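Local coordinates for protein alpha-L-arabinofuranosidase B (Aspergillus kawachii, PDB 6SXT) that hydrolyses terminal non-reducing alpha-L-arabinofuranosyl residues from arabinoxylan, L-arabinan and related plant polysaccharides, contributing to hemicellulose breakdown, at residues His19-Leu25 with Phe290-Val294; Ile55-Gln61 with Leu114-Tyr120; Ala194-Ile200 with Asp220-Ser224; Glu370-Val376 with Ser387-Asp392. All coordinates share one frame. Residue numbers count along the deposited sequence, not the author numbering.

Interaction 1 of 4, residues His19-Leu25 with Phe290-Val294; sequences HSTTRAL and FYEGV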
loop_
_atom_site.group_PDB
_atom_site.type_symbol
_atom_site.label_atom_id
_atom_site.label_comp_id
_atom_site.label_asym_id
_atom_site.label_seq_id
_atom_site.Cartn_x
_atom_site.Cartn_y
_atom_site.Cartn_z
ATOM N N HIS A 19 -11.585 4.666 -9.433
ATOM C CA HIS A 19 -10.831 5.076 -8.225
ATOM C C HIS A 19 -9.352 5.297 -8.568
ATOM O O HIS A 19 -8.703 4.384 -9.095
ATOM C CB HIS A 19 -10.890 3.963 -7.217
ATOM C CG HIS A 19 -12.256 3.642 -6.739
ATOM N ND1 HIS A 19 -12.804 2.376 -6.888
ATOM C CD2 HIS A 19 -13.159 4.410 -6.118
ATOM C CE1 HIS A 19 -14.014 2.378 -6.361
ATOM N NE2 HIS A 19 -14.279 3.595 -5.856
ATOM N N SER A 20 -8.807 6.463 -8.262
ATOM C CA SER A 20 -7.358 6.682 -8.440
ATOM C C SER A 20 -6.920 7.858 -7.604
ATOM O O SER A 20 -7.595 8.896 -7.612
ATOM C CB SER A 20 -6.982 6.969 -9.903
ATOM O OG SER A 20 -5.571 7.155 -9.980
ATOM N N THR A 21 -5.762 7.719 -6.957
ATOM C CA THR A 21 -5.104 8.833 -6.278
ATOM C C THR A 21 -4.084 9.488 -7.189
ATOM O O THR A 21 -3.538 10.515 -6.795
ATOM C CB THR A 21 -4.542 8.401 -4.926
ATOM O OG1 THR A 21 -3.600 7.342 -5.180
ATOM C CG2 THR A 21 -5.613 7.956 -3.968
ATOM N N THR A 22 -3.770 8.882 -8.321
ATOM C CA THR A 22 -2.750 9.412 -9.239
ATOM C C THR A 22 -3.337 10.297 -10.329
ATOM O O THR A 22 -2.647 11.240 -10.732
ATOM C CB THR A 22 -1.864 8.315 -9.797
ATOM O OG1 THR A 22 -2.697 7.495 -10.604
ATOM C CG2 THR A 22 -1.182 7.531 -8.687
ATOM N N ARG A 23 -4.492 9.942 -10.887
ATOM C CA ARG A 23 -4.980 10.645 -12.096
ATOM C C ARG A 23 -6.470 10.513 -12.295
ATOM O O ARG A 23 -7.131 9.584 -11.793
ATOM C CB ARG A 23 -4.239 10.152 -13.331
ATOM C CG ARG A 23 -4.488 8.691 -13.680
ATOM C CD ARG A 23 -3.895 8.402 -15.045
ATOM N NE ARG A 23 -4.109 7.034 -15.480
ATOM C CZ ARG A 23 -4.352 6.697 -16.748
ATOM N NH1 ARG A 23 -4.429 7.606 -17.710
ATOM N NH2 ARG A 23 -4.545 5.423 -17.027
ATOM N N ALA A 24 -7.006 11.456 -13.055
ATOM C CA ALA A 24 -8.354 11.325 -13.603
ATOM C C ALA A 24 -8.432 10.144 -14.560
ATOM O O ALA A 24 -7.465 9.917 -15.348
ATOM C CB ALA A 24 -8.693 12.623 -14.347
ATOM N N LEU A 25 -9.557 9.439 -14.541
ATOM C CA LEU A 25 -9.755 8.271 -15.422
ATOM C C LEU A 25 -10.760 8.570 -16.523
ATOM O O LEU A 25 -11.073 7.670 -17.321
ATOM C CB LEU A 25 -10.159 7.083 -14.548
ATOM C CG LEU A 25 -9.084 6.679 -13.546
ATOM C CD1 LEU A 25 -9.611 5.601 -12.629
ATOM C CD2 LEU A 25 -7.813 6.238 -14.223
ATOM N N PHE A 290 -2.036 0.188 -4.522
ATOM C CA PHE A 290 -3.042 0.491 -5.557
ATOM C C PHE A 290 -2.799 1.886 -6.103
ATOM O O PHE A 290 -2.675 2.854 -5.319
ATOM C CB PHE A 290 -4.436 0.405 -4.943
ATOM C CG PHE A 290 -5.593 0.771 -5.833
ATOM C CD1 PHE A 290 -6.281 -0.195 -6.529
ATOM C CD2 PHE A 290 -6.047 2.081 -5.898
ATOM C CE1 PHE A 290 -7.404 0.097 -7.287
ATOM C CE2 PHE A 290 -7.162 2.395 -6.679
ATOM C CZ PHE A 290 -7.847 1.397 -7.367
ATOM N N TYR A 291 -2.730 2.006 -7.428
ATOM C CA TYR A 291 -2.554 3.341 -8.064
ATOM C C TYR A 291 -3.862 3.809 -8.724
ATOM O O TYR A 291 -4.183 5.011 -8.665
ATOM C CB TYR A 291 -1.431 3.246 -9.108
ATOM C CG TYR A 291 -0.087 2.942 -8.486
ATOM C CD1 TYR A 291 0.627 3.873 -7.752
ATOM C CD2 TYR A 291 0.492 1.696 -8.639
ATOM C CE1 TYR A 291 1.861 3.591 -7.192
ATOM C CE2 TYR A 291 1.708 1.408 -8.075
ATOM C CZ TYR A 291 2.407 2.338 -7.360
ATOM O OH TYR A 291 3.644 2.052 -6.831
ATOM N N GLU A 292 -4.542 2.940 -9.457
ATOM C CA GLU A 292 -5.784 3.268 -10.159
ATOM C C GLU A 292 -6.552 1.982 -10.427
ATOM O O GLU A 292 -5.924 0.908 -10.492
ATOM C CB GLU A 292 -5.525 4.017 -11.481
ATOM C CG GLU A 292 -4.727 3.226 -12.509
ATOM C CD GLU A 292 -4.476 3.995 -13.800
ATOM O OE1 GLU A 292 -3.639 4.903 -13.741
ATOM O OE2 GLU A 292 -5.183 3.744 -14.792
ATOM N N GLY A 293 -7.846 2.109 -10.603
ATOM C CA GLY A 293 -8.634 0.938 -10.982
ATOM C C GLY A 293 -10.081 1.330 -11.169
ATOM O O GLY A 293 -10.506 2.408 -10.744
ATOM N N VAL A 294 -10.815 0.410 -11.784
ATOM C CA VAL A 294 -12.243 0.620 -12.048
ATOM C C VAL A 294 -12.992 -0.696 -11.903
ATOM O O VAL A 294 -12.393 -1.766 -12.007
ATOM C CB VAL A 294 -12.517 1.225 -13.416
ATOM C CG1 VAL A 294 -11.684 2.454 -13.758
ATOM C CG2 VAL A 294 -12.432 0.175 -14.512
#
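Two strands far apart in sequence can be paired by a few backbone bonds and then locked by side chains of the chain that follows one of them, and Phe290-Val294 meeting His19-Leu25 illustrates this. Phe290 enters with its ring: the carbonyl of His19 lies at the ring edge, His19 O to Phe290 CE2 being 3.5 Å. At Tyr291 the backbone carbonyl takes over, because Ser20 OG donates to Tyr291 O at 2.9 Å. The same Ser20 OG accepts from Thr22 N at 3.0 Å and from Arg23 N at 3.1 Å, an ST turn and ST motif that bend the chain away from the strand. After the bend, the extended Arg23 side chain meets Glu292 in a two-pronged salt bridge, Arg23 NE to Glu292 OE1 at 2.8 Å and Arg23 NH2 to Glu292 OE2 at 2.9 Å. The carboxylate is also hydrogen-bonded by Tyr317 and Tyr148, so this buried charge is well compensated. Gly293 makes an antiparallel hydrogen-bonded pair with His19: His19 N to Gly293 O is 2.8 Å and Gly293 N to His19 O is 2.9 Å. Val294 closes the run in apolar contact with Leu25, its CG1 being 3.9 Å from Leu25 CD1. Such long-range antiparallel pairing, here of strands 15-20 and 288-296, is characteristic of the concanavalin-like beta-sandwich of the catalytic domain.

Interaction 2 of 4, residues Ile55-Gln61 with Leu114-Tyr120; sequences IADASAQ and LNGQKAY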
loop_
_atom_site.group_PDB
_atom_site.type_symbol
_atom_site.label_atom_id
_atom_site.label_comp_id
_atom_site.label_asym_id
_atom_site.label_seq_id
_atom_site.Cartn_x
_atom_site.Cartn_y
_atom_site.Cartn_z
ATOM N N ILE A 55 -3.475 14.851 -14.039
ATOM C CA ILE A 55 -2.697 14.193 -12.951
ATOM C C ILE A 55 -2.991 14.896 -11.627
ATOM O O ILE A 55 -3.108 16.124 -11.591
ATOM C CB ILE A 55 -1.200 14.222 -13.285
ATOM C CG1 ILE A 55 -0.922 13.690 -14.692
ATOM C CG2 ILE A 55 -0.392 13.459 -12.260
ATOM C CD1 ILE A 55 -1.425 12.286 -14.924
ATOM N N ALA A 56 -3.068 14.131 -10.536
ATOM C CA ALA A 56 -3.272 14.677 -9.202
ATOM C C ALA A 56 -2.309 15.819 -8.887
ATOM O O ALA A 56 -1.121 15.743 -9.252
ATOM C CB ALA A 56 -3.082 13.549 -8.181
ATOM N N ASP A 57 -2.809 16.782 -8.118
ATOM C CA ASP A 57 -2.019 17.926 -7.620
ATOM C C ASP A 57 -1.186 17.492 -6.413
ATOM O O ASP A 57 -1.529 17.763 -5.240
ATOM C CB ASP A 57 -2.941 19.077 -7.255
ATOM C CG ASP A 57 -2.234 20.379 -6.968
ATOM O OD1 ASP A 57 -1.022 20.382 -6.929
ATOM O OD2 ASP A 57 -3.025 21.363 -6.813
ATOM N N ALA A 58 -0.109 16.764 -6.669
ATOM C CA ALA A 58 0.780 16.255 -5.610
ATOM C C ALA A 58 1.405 17.417 -4.818
ATOM O O ALA A 58 1.653 17.280 -3.629
ATOM C CB ALA A 58 1.845 15.408 -6.237
ATOM N N SER A 59 1.613 18.560 -5.463
ATOM C CA SER A 59 2.197 19.702 -4.763
ATOM C C SER A 59 1.235 20.178 -3.674
ATOM O O SER A 59 1.705 20.512 -2.552
ATOM C CB SER A 59 2.553 20.761 -5.798
ATOM O OG SER A 59 3.081 21.867 -5.125
ATOM N N ALA A 60 -0.065 20.164 -3.954
ATOM C CA ALA A 60 -1.070 20.546 -2.948
ATOM C C ALA A 60 -1.045 19.554 -1.783
ATOM O O ALA A 60 -1.227 19.945 -0.638
ATOM C CB ALA A 60 -2.449 20.639 -3.552
ATOM N N GLN A 61 -0.815 18.271 -2.033
ATOM C CA GLN A 61 -0.669 17.313 -0.924
ATOM C C GLN A 61 0.565 17.652 -0.089
ATOM O O GLN A 61 0.463 17.725 1.128
ATOM C CB GLN A 61 -0.575 15.876 -1.424
ATOM C CG GLN A 61 -0.271 14.908 -0.296
ATOM C CD GLN A 61 -0.227 13.465 -0.700
ATOM O OE1 GLN A 61 -1.156 12.961 -1.313
ATOM N NE2 GLN A 61 0.854 12.779 -0.309
ATOM N N LEU A 114 4.027 10.216 -13.141
ATOM C CA LEU A 114 3.241 9.904 -14.363
ATOM C C LEU A 114 3.712 10.884 -15.435
ATOM O O LEU A 114 3.533 12.119 -15.224
ATOM C CB LEU A 114 1.740 10.034 -14.097
ATOM C CG LEU A 114 1.045 8.796 -13.541
ATOM C CD1 LEU A 114 1.526 8.481 -12.134
ATOM C CD2 LEU A 114 -0.457 9.034 -13.513
ATOM N N ASN A 115 4.410 10.364 -16.427
ATOM C CA ASN A 115 5.071 11.189 -17.487
ATOM C C ASN A 115 5.842 12.360 -16.853
ATOM O O ASN A 115 5.733 13.529 -17.349
ATOM C CB ASN A 115 4.045 11.708 -18.452
ATOM C CG ASN A 115 4.627 12.083 -19.823
ATOM O OD1 ASN A 115 5.801 11.843 -20.128
ATOM N ND2 ASN A 115 3.779 12.709 -20.604
ATOM N N GLY A 116 6.571 12.076 -15.802
ATOM C CA GLY A 116 7.477 13.009 -15.118
ATOM C C GLY A 116 6.867 13.878 -14.041
ATOM O O GLY A 116 7.654 14.614 -13.399
ATOM N N GLN A 117 5.563 13.821 -13.805
ATOM C CA GLN A 117 4.867 14.619 -12.790
ATOM C C GLN A 117 4.626 13.720 -11.576
ATOM O O GLN A 117 4.085 12.613 -11.727
ATOM C CB GLN A 117 3.586 15.168 -13.429
ATOM C CG GLN A 117 2.848 16.124 -12.537
ATOM C CD GLN A 117 1.707 16.865 -13.237
ATOM O OE1 GLN A 117 0.777 17.220 -12.518
ATOM N NE2 GLN A 117 1.815 17.107 -14.543
ATOM N N LYS A 118 4.988 14.198 -10.394
ATOM C CA LYS A 118 4.832 13.413 -9.159
ATOM C C LYS A 118 3.356 13.171 -8.848
ATOM O O LYS A 118 2.475 14.007 -9.087
ATOM C CB LYS A 118 5.527 14.099 -7.974
ATOM C CG LYS A 118 5.846 13.120 -6.848
ATOM C CD LYS A 118 6.671 13.739 -5.743
ATOM C CE LYS A 118 6.936 12.739 -4.671
ATOM N NZ LYS A 118 7.810 13.335 -3.667
ATOM N N ALA A 119 3.082 11.976 -8.337
ATOM C CA ALA A 119 1.781 11.633 -7.771
ATOM C C ALA A 119 1.992 10.560 -6.728
ATOM O O ALA A 119 3.112 10.019 -6.596
ATOM C CB ALA A 119 0.830 11.145 -8.843
ATOM N N TYR A 120 0.925 10.263 -6.004
ATOM C CA TYR A 120 0.977 9.340 -4.846
ATOM C C TYR A 120 -0.059 8.247 -4.991
ATOM O O TYR A 120 -1.242 8.567 -5.206
ATOM C CB TYR A 120 0.721 10.152 -3.583
ATOM C CG TYR A 120 1.839 11.098 -3.249
ATOM C CD1 TYR A 120 3.057 10.620 -2.766
ATOM C CD2 TYR A 120 1.713 12.474 -3.461
ATOM C CE1 TYR A 120 4.086 11.485 -2.419
ATOM C CE2 TYR A 120 2.731 13.348 -3.099
ATOM C CZ TYR A 120 3.927 12.853 -2.585
ATOM O OH TYR A 120 4.944 13.722 -2.298
HETATM O O HOH W 1 1.383 16.244 -9.866
#
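This is a packing contact between the start of a helix and a beta hairpin, on the catalytic domain and away from its annotated sites. Ile55-Gln61 runs from a loop into helix 58-64, while Leu114-Tyr120 turns through a type I' beta turn, Leu114 to Gln117, into strand 117-124. Ile55 lies against the hairpin, with Ile55 CD1 3.7 Å from Leu114 CD2 and Ile55 CG2 4.3 Å from Ala119 CB. Ala58, in the first turn of the helix, brings its CB to 3.2 Å from Lys118 O and 3.9 Å from Tyr120 CE2; its small side chain permits the close approach. The amide of Gln61 sits over one face of the Tyr120 ring, Gln61 NE2 being 3.3 Å from Tyr120 CD2; Gln61 NE2 donates to Ala107 O and Gln61 OE1 is hydrogen-bonded to Tyr34 OH. Asp57 caps the helix, accepting at OD1 from Ala60 N at 3.1 Å. A water 2.6 Å from both Ala56 O and Lys118 O lies between these carbonyls, themselves 4.0 Å apart. With no direct hydrogen bond, cohesion rests largely on van der Waals and ring contacts; the water can donate to both carbonyls but has other acceptors in reach.

Interaction 3 of 4, residues Ala194-Ile200 with Asp220-Ser224; sequences AGDGPWI and DPSIS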
loop_
_atom_site.group_PDB
_atom_site.type_symbol
_atom_site.label_atom_id
_atom_site.label_comp_id
_atom_site.label_asym_id
_atom_site.label_seq_id
_atom_site.Cartn_x
_atom_site.Cartn_y
_atom_site.Cartn_z
ATOM N N ALA A 194 2.386 -20.635 -11.815
ATOM C CA ALA A 194 3.773 -21.069 -12.120
ATOM C C ALA A 194 4.773 -20.247 -11.305
ATOM O O ALA A 194 4.542 -19.037 -10.977
ATOM C CB ALA A 194 4.021 -20.992 -13.595
ATOM N N GLY A 195 5.890 -20.858 -10.904
ATOM C CA GLY A 195 6.987 -20.154 -10.222
ATOM C C GLY A 195 6.731 -19.841 -8.769
ATOM O O GLY A 195 5.953 -20.550 -8.120
ATOM N N ASP A 196 7.337 -18.768 -8.283
ATOM C CA ASP A 196 7.369 -18.408 -6.841
ATOM C C ASP A 196 6.387 -17.263 -6.506
ATOM O O ASP A 196 6.311 -16.872 -5.319
ATOM C CB ASP A 196 8.755 -17.957 -6.408
ATOM C CG ASP A 196 9.766 -19.092 -6.335
ATOM O OD1 ASP A 196 9.353 -20.249 -6.134
ATOM O OD2 ASP A 196 10.936 -18.801 -6.534
ATOM N N GLY A 197 5.649 -16.766 -7.496
ATOM C CA GLY A 197 4.685 -15.687 -7.230
ATOM C C GLY A 197 5.365 -14.327 -7.284
ATOM O O GLY A 197 6.532 -14.175 -7.638
ATOM N N PRO A 198 4.617 -13.234 -7.073
ATOM C CA PRO A 198 3.175 -13.307 -6.804
ATOM C C PRO A 198 2.372 -13.594 -8.054
ATOM O O PRO A 198 2.913 -13.592 -9.151
ATOM C CB PRO A 198 2.894 -11.900 -6.289
ATOM C CG PRO A 198 3.833 -11.029 -7.135
ATOM C CD PRO A 198 5.084 -11.865 -7.279
ATOM N N TRP A 199 1.067 -13.828 -7.904
ATOM C CA TRP A 199 0.145 -14.162 -8.990
ATOM C C TRP A 199 -1.036 -13.207 -8.917
ATOM O O TRP A 199 -1.497 -12.892 -7.806
ATOM C CB TRP A 199 -0.379 -15.596 -8.915
ATOM C CG TRP A 199 0.757 -16.588 -8.858
ATOM C CD1 TRP A 199 1.488 -17.018 -9.908
ATOM C CD2 TRP A 199 1.259 -17.245 -7.685
ATOM N NE1 TRP A 199 2.466 -17.880 -9.455
ATOM C CE2 TRP A 199 2.329 -18.061 -8.110
ATOM C CE3 TRP A 199 0.941 -17.224 -6.329
ATOM C CZ2 TRP A 199 3.068 -18.817 -7.195
ATOM C CZ3 TRP A 199 1.655 -17.981 -5.428
ATOM C CH2 TRP A 199 2.736 -18.748 -5.873
ATOM N N ILE A 200 -1.567 -12.875 -10.076
ATOM C CA ILE A 200 -2.926 -12.299 -10.173
ATOM C C ILE A 200 -3.879 -13.465 -10.140
ATOM O O ILE A 200 -3.761 -14.376 -10.966
ATOM C CB ILE A 200 -3.151 -11.503 -11.463
ATOM C CG1 ILE A 200 -2.146 -10.348 -11.569
ATOM C CG2 ILE A 200 -4.584 -11.055 -11.512
ATOM C CD1 ILE A 200 -2.067 -9.779 -12.954
ATOM N N ASP A 220 -0.981 -19.448 -15.327
ATOM C CA ASP A 220 -0.962 -18.153 -14.573
ATOM C C ASP A 220 0.466 -17.899 -14.128
ATOM O O ASP A 220 0.958 -18.485 -13.188
ATOM C CB ASP A 220 -1.896 -18.171 -13.370
ATOM C CG ASP A 220 -2.264 -16.782 -12.852
ATOM O OD1 ASP A 220 -2.024 -15.836 -13.584
ATOM O OD2 ASP A 220 -2.858 -16.703 -11.734
ATOM N N PRO A 221 1.178 -16.958 -14.764
ATOM C CA PRO A 221 2.589 -16.778 -14.436
ATOM C C PRO A 221 2.857 -15.948 -13.193
ATOM O O PRO A 221 2.001 -15.151 -12.763
ATOM C CB PRO A 221 3.101 -16.010 -15.668
ATOM C CG PRO A 221 1.909 -15.156 -16.038
ATOM C CD PRO A 221 0.705 -16.048 -15.814
ATOM N N SER A 222 4.049 -16.086 -12.618
ATOM C CA SER A 222 4.578 -15.145 -11.608
ATOM C C SER A 222 4.683 -13.760 -12.239
ATOM O O SER A 222 5.157 -13.657 -13.384
ATOM C CB SER A 222 5.922 -15.548 -11.075
ATOM O OG SER A 222 5.825 -16.725 -10.277
ATOM N N ILE A 223 4.302 -12.738 -11.483
ATOM C CA ILE A 223 4.410 -11.322 -11.934
ATOM C C ILE A 223 5.812 -10.797 -11.618
ATOM O O ILE A 223 6.216 -10.855 -10.484
ATOM C CB ILE A 223 3.356 -10.495 -11.185
ATOM C CG1 ILE A 223 1.944 -10.985 -11.573
ATOM C CG2 ILE A 223 3.553 -8.987 -11.436
ATOM C CD1 ILE A 223 1.707 -11.165 -13.039
ATOM N N SER A 224 6.521 -10.317 -12.616
ATOM C CA SER A 224 7.826 -9.653 -12.399
ATOM C C SER A 224 7.765 -8.285 -13.070
ATOM O O SER A 224 8.752 -7.970 -13.794
ATOM C CB SER A 224 8.984 -10.472 -12.906
ATOM O OG SER A 224 8.667 -11.018 -14.175
HETATM O O HOH W 2 -0.408 -13.854 -12.558
#
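Ser222 OG is the polar hub here: it donates to Ala194 O at 2.7 Å and accepts from Gly197 N at 2.8 Å, so one hydroxyl spans the bend of the 194-200 loop. Ala194 O also receives Trp199 NE1 at 2.8 Å, closing the same bend from within. Backbone bonds flank this hub, Ala194 N to Asp220 O at 2.9 Å and Ile223 N to Pro198 O at 2.8 Å. A water then links Ile200 N, 2.9 Å away, to Asp220 OD1 at 2.8 Å and Pro221 O at 2.7 Å. Asp220 OD2 and Ile200 O stand only 2.6 Å apart, suggesting that the acid is protonated. Outward, Pro198, which follows a cis peptide bond, sets its CG 4.1 Å from Ile223 CB, and Ile200 CD1 meets Ile223 CD1 at 4.0 Å, both isoleucines also touching Val228 of strand 227-235. Strand 199-203 continues to the substrate-binding Asp203. The loop 220-224 and the largely irregular 194-200 are thus held mainly by hydrogen bonds, with apolar packing around Ile223.

Interaction 4 of 4, residues Glu370-Val376 with Ser387-Asp392; sequences EEASWTV and SFESVD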
loop_
_atom_site.group_PDB
_atom_site.type_symbol
_atom_site.label_atom_id
_atom_site.label_comp_id
_atom_site.label_asym_id
_atom_site.label_seq_id
_atom_site.Cartn_x
_atom_site.Cartn_y
_atom_site.Cartn_z
ATOM N N GLU A 370 29.624 2.467 21.092
ATOM C CA GLU A 370 29.376 1.549 19.967
ATOM C C GLU A 370 27.867 1.292 19.836
ATOM O O GLU A 370 27.381 1.139 18.669
ATOM C CB GLU A 370 30.114 0.222 20.155
ATOM C CG GLU A 370 31.605 0.331 20.080
ATOM C CD GLU A 370 32.197 -1.066 20.286
ATOM O OE1 GLU A 370 31.448 -2.051 20.220
ATOM O OE2 GLU A 370 33.445 -1.152 20.503
ATOM N N GLU A 371 27.149 1.145 20.934
ATOM C CA GLU A 371 25.686 0.895 20.953
ATOM C C GLU A 371 24.926 2.115 20.385
ATOM O O GLU A 371 23.778 1.935 19.944
ATOM C CB GLU A 371 25.230 0.549 22.346
ATOM C CG GLU A 371 25.745 -0.842 22.767
ATOM C CD GLU A 371 25.591 -1.101 24.245
ATOM O OE1 GLU A 371 25.483 -0.130 25.046
ATOM O OE2 GLU A 371 25.612 -2.273 24.600
ATOM N N ALA A 372 25.543 3.277 20.426
ATOM C CA ALA A 372 24.946 4.538 19.890
ATOM C C ALA A 372 25.509 4.857 18.513
ATOM O O ALA A 372 25.384 6.028 18.085
ATOM C CB ALA A 372 25.205 5.647 20.840
ATOM N N SER A 373 26.173 3.910 17.865
ATOM C CA SER A 373 26.759 4.122 16.533
ATOM C C SER A 373 26.152 3.115 15.570
ATOM O O SER A 373 25.966 1.934 15.929
ATOM C CB SER A 373 28.284 4.059 16.559
ATOM O OG SER A 373 28.742 5.057 17.432
ATOM N N TRP A 374 25.847 3.562 14.343
ATOM C CA TRP A 374 25.051 2.782 13.364
ATOM C C TRP A 374 25.680 2.897 11.987
ATOM O O TRP A 374 25.929 4.023 11.515
ATOM C CB TRP A 374 23.608 3.304 13.377
ATOM C CG TRP A 374 22.965 3.221 14.727
ATOM C CD1 TRP A 374 22.904 4.197 15.677
ATOM C CD2 TRP A 374 22.457 2.038 15.339
ATOM N NE1 TRP A 374 22.285 3.731 16.794
ATOM C CE2 TRP A 374 22.020 2.401 16.625
ATOM C CE3 TRP A 374 22.274 0.725 14.897
ATOM C CZ2 TRP A 374 21.401 1.498 17.481
ATOM C CZ3 TRP A 374 21.690 -0.173 15.750
ATOM C CH2 TRP A 374 21.263 0.215 17.028
ATOM N N THR A 375 25.975 1.787 11.359
ATOM C CA THR A 375 26.439 1.720 9.974
ATOM C C THR A 375 25.186 1.760 9.081
ATOM O O THR A 375 24.333 0.896 9.197
ATOM C CB THR A 375 27.267 0.481 9.694
ATOM O OG1 THR A 375 28.316 0.416 10.695
ATOM C CG2 THR A 375 27.835 0.539 8.292
ATOM N N VAL A 376 25.160 2.737 8.209
ATOM C CA VAL A 376 23.992 2.885 7.289
ATOM C C VAL A 376 24.286 2.044 6.067
ATOM O O VAL A 376 25.401 2.116 5.493
ATOM C CB VAL A 376 23.744 4.364 6.951
ATOM C CG1 VAL A 376 22.416 4.479 6.177
ATOM C CG2 VAL A 376 23.655 5.207 8.193
ATOM N N SER A 387 18.980 0.748 5.803
ATOM C CA SER A 387 18.894 -0.107 6.994
ATOM C C SER A 387 20.068 0.273 7.920
ATOM O O SER A 387 21.085 0.767 7.398
ATOM C CB SER A 387 18.902 -1.562 6.612
ATOM O OG SER A 387 17.771 -1.911 5.771
ATOM N N PHE A 388 19.862 0.133 9.221
ATOM C CA PHE A 388 20.794 0.642 10.250
ATOM C C PHE A 388 21.389 -0.546 11.000
ATOM O O PHE A 388 20.669 -1.275 11.653
ATOM C CB PHE A 388 20.059 1.600 11.168
ATOM C CG PHE A 388 19.613 2.834 10.423
ATOM C CD1 PHE A 388 20.438 3.928 10.331
ATOM C CD2 PHE A 388 18.427 2.840 9.717
ATOM C CE1 PHE A 388 20.085 5.037 9.583
ATOM C CE2 PHE A 388 18.066 3.963 8.981
ATOM C CZ PHE A 388 18.888 5.049 8.921
ATOM N N GLU A 389 22.658 -0.798 10.730
ATOM C CA GLU A 389 23.397 -1.969 11.264
ATOM C C GLU A 389 24.158 -1.530 12.523
ATOM O O GLU A 389 24.789 -0.498 12.532
ATOM C CB GLU A 389 24.384 -2.464 10.214
ATOM C CG GLU A 389 25.086 -3.744 10.642
ATOM C CD GLU A 389 26.137 -4.157 9.659
ATOM O OE1 GLU A 389 26.435 -3.346 8.775
ATOM O OE2 GLU A 389 26.505 -5.312 9.666
ATOM N N SER A 390 24.049 -2.318 13.580
ATOM C CA SER A 390 24.765 -2.099 14.858
ATOM C C SER A 390 26.282 -2.142 14.626
ATOM O O SER A 390 26.787 -3.005 13.879
ATOM C CB SER A 390 24.330 -3.108 15.863
ATOM O OG SER A 390 25.159 -3.011 17.039
ATOM N N VAL A 391 26.981 -1.185 15.240
ATOM C CA VAL A 391 28.461 -1.177 15.214
ATOM C C VAL A 391 28.986 -2.302 16.148
ATOM O O VAL A 391 29.883 -3.004 15.724
ATOM C CB VAL A 391 29.008 0.207 15.561
ATOM C CG1 VAL A 391 30.476 0.159 16.036
ATOM C CG2 VAL A 391 28.864 1.096 14.337
ATOM N N ASP A 392 28.412 -2.456 17.319
ATOM C CA ASP A 392 28.927 -3.480 18.292
ATOM C C ASP A 392 28.476 -4.867 17.864
ATOM O O ASP A 392 29.185 -5.837 18.192
ATOM C CB ASP A 392 28.423 -3.236 19.696
ATOM C CG ASP A 392 26.912 -3.162 19.778
ATOM O OD1 ASP A 392 26.388 -2.061 19.407
ATOM O OD2 ASP A 392 26.290 -4.125 20.292
HETATM O O HOH W 3 24.994 -0.223 17.645
HETATM O O HOH W 4 28.242 -2.159 11.678
#
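A beta hairpin of the arabinose-binding domain shows how backbone polar groups are settled where regular pairing gives out. In the middle, Thr375 and Glu389 form an antiparallel hydrogen-bonded pair, Thr375 N to Glu389 O and Glu389 N to Thr375 O both 2.8 Å. Beyond it the bonding loosens: Val391 N reaches Ser373 O only weakly, at 3.4 Å. One water donates to Ser373 O at 2.9 Å, though it has more acceptors in reach than protons, and is bonded to Ser390 OG at 2.9 Å; Ser390 OG also accepts from Thr393 N. A second donates to Ser390 O at 2.8 Å and is bonded to Thr375 OG1 at 2.8 Å. Other polar ends find partners beyond the two segments: Trp374 NE1 with Ile348 O, Ser373 OG with Lys369 O and Ala482 N, Glu389 OE2 with Gly395 N, Asp392 OD1 with His350 NE2. Trp374, Val376, Phe388 and Ser390 share one face, with Val376 CG2 3.8 Å from Phe388 CE1. Hairpins like this build the domain's beta-trefoil. Direct pairing at the centre thus gives way to a weak bond and water bridges beside it, while the face with Trp374, Val376 and Phe388 is mainly packed.

From the N terminus, His19-Leu25 opens the longest closure, completed only when interaction 1 brings back Phe290-Val294 after 264 intervening residues. Within that loop interactions 2 and 3 are both nested, one after the other. Interaction 2 joins the start of helix 58-64 to the sheet that also holds strand 288-296, and touches interaction 1: Thr21 OG1 lies 2.7 Å from Tyr120 O and Thr22 O 2.9 Å from Ala56 N, both probable hydrogen bonds. Interaction 3 ties the connection between strands 208-209 and 227-235 to the loop leading into strand 199-203 and to that strand's start. Interaction 4 follows in series, a local hairpin in the arabinose-binding domain, its centre about 40 Å from that of interaction 1.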